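Local coordinates for pmbA-related protein (Thermotoga maritima, PDB 1VL4) that is a putative modulator of DNA gyrase of the PmbA/TldD family and may act as a metallopeptidase, at the interface of chains A and B. Residues are numbered along the deposited sequence; one frame, centred on the assembly and turned at random. Chains: chain A/B, pmbA-related protein.

The interface of chains A and B. Residues chain A 43, 55, 128-129, 132; chain B 93-94, 96-97.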
# COMPACT_ATOMS: atom_id res chain seq x y z
N PHE A 43 12.39 -2.21 -14.51
CA PHE A 43 12.95 -0.95 -14.67
C PHE A 43 11.82 0.04 -14.80
O PHE A 43 10.93 -0.14 -15.60
CB PHE A 43 13.85 -0.90 -15.89
CG PHE A 43 14.51 0.41 -16.06
CD1 PHE A 43 13.85 1.47 -16.70
CD2 PHE A 43 15.77 0.65 -15.55
CE1 PHE A 43 14.42 2.67 -16.84
CE2 PHE A 43 16.36 1.93 -15.70
CZ PHE A 43 15.66 2.93 -16.34
N TYR A 55 13.71 6.74 -10.41
CA TYR A 55 13.75 5.52 -11.23
C TYR A 55 14.06 4.40 -10.34
O TYR A 55 14.59 4.62 -9.27
CB TYR A 55 14.82 5.62 -12.35
CG TYR A 55 16.25 5.54 -11.89
CD1 TYR A 55 16.91 6.66 -11.36
CD2 TYR A 55 16.96 4.35 -11.99
CE1 TYR A 55 18.21 6.58 -10.92
CE2 TYR A 55 18.30 4.28 -11.54
CZ TYR A 55 18.90 5.38 -11.02
OH TYR A 55 20.20 5.33 -10.57
N VAL A 128 19.07 1.91 -21.60
CA VAL A 128 18.39 2.87 -20.73
C VAL A 128 18.20 4.23 -21.39
O VAL A 128 17.25 4.93 -21.10
CB VAL A 128 19.07 3.02 -19.32
CG1 VAL A 128 20.57 3.35 -19.43
CG2 VAL A 128 18.33 4.06 -18.46
N LYS A 129 19.11 4.63 -22.27
CA LYS A 129 18.90 5.79 -23.05
C LYS A 129 17.64 5.73 -23.90
O LYS A 129 16.92 6.71 -23.98
CB LYS A 129 20.14 6.09 -23.91
CG LYS A 129 19.96 7.29 -24.80
CD LYS A 129 21.26 7.83 -25.24
CE LYS A 129 21.08 9.14 -26.03
NZ LYS A 129 20.17 8.92 -27.19
N MET A 132 14.69 6.20 -21.64
CA MET A 132 14.57 7.57 -21.26
C MET A 132 13.99 8.36 -22.41
O MET A 132 13.15 9.23 -22.20
CB MET A 132 15.93 8.18 -20.88
CG MET A 132 16.49 7.64 -19.60
SD MET A 132 18.28 8.01 -19.48
CE MET A 132 18.27 9.79 -19.71
N SER B 93 25.72 2.06 -15.72
CA SER B 93 24.95 2.47 -16.90
C SER B 93 23.79 3.43 -16.53
O SER B 93 23.24 4.13 -17.37
CB SER B 93 24.39 1.22 -17.59
OG SER B 93 23.51 0.59 -16.66
N ASN B 94 23.37 3.39 -15.27
CA ASN B 94 22.29 4.21 -14.80
C ASN B 94 22.70 5.65 -14.47
O ASN B 94 21.85 6.49 -14.27
CB ASN B 94 21.60 3.53 -13.64
CG ASN B 94 20.72 2.36 -14.11
OD1 ASN B 94 20.34 2.30 -15.30
ND2 ASN B 94 20.35 1.47 -13.18
N GLN B 96 23.54 7.86 -16.46
CA GLN B 96 22.83 8.65 -17.48
C GLN B 96 21.43 9.12 -17.18
O GLN B 96 20.88 9.88 -17.96
CB GLN B 96 22.57 7.81 -18.72
CG GLN B 96 23.57 6.78 -19.10
CD GLN B 96 22.95 5.75 -20.05
OE1 GLN B 96 23.11 4.54 -19.86
NE2 GLN B 96 22.27 6.24 -21.09
N VAL B 97 20.79 8.61 -16.13
CA VAL B 97 19.33 8.73 -16.05
C VAL B 97 18.80 10.12 -15.64
O VAL B 97 17.84 10.59 -16.24
CB VAL B 97 18.72 7.59 -15.24
CG1 VAL B 97 17.21 7.75 -15.16
CG2 VAL B 97 19.05 6.27 -15.92
O HOH W 1 22.16 3.83 -22.42
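The ring of A:Tyr55 presents one face to chain B: B:Val97 CG1 sits over its rim near CD1, at 4.0 Å, while B:Asn94 lies on the same side but further out, at the CE2 edge. B:Asn94 CB is 3.8 Å from the phenol oxygen OH of A:Tyr55, and the B:Asn94 amide plane stands 72° from the ring. An aromatic suits this position because its broad face accepts a methyl as its edge meets a short polar side chain. On the other side of the amide, B:Asn94 OD1 points to the edge of A:Phe43, 4.0 Å from CE2; with CG anti to the backbone N (chi1 -178°), that ring reaches out from strand 32-48 to meet the amide oxygen.

Beside the rings, apolar side chains close the joint. A:Val128, opening helix 128-143, presses CG2 against B:Val97 CG2 in a tight 3.4 Å contact; the short, branched valines suit so close an approach. One turn on, A:Met132 brings its flexible thioether alongside the B:Val97 backbone, with SD 3.7 Å from CA.

No direct polar bond crosses this patch, which forms part of a two-fold interface in the deposited dimer, plausibly the biological one. Water supplies a link instead. The long B:Gln96 side chain reaches the start of the A helix, where backbone N-H groups lack helical acceptors, and its amide meets A:Val128 tip to tip. One water accepts from A:Lys129 N (3.2 Å) and lies 2.8 Å from both B:Gln96 OE1 and NE2.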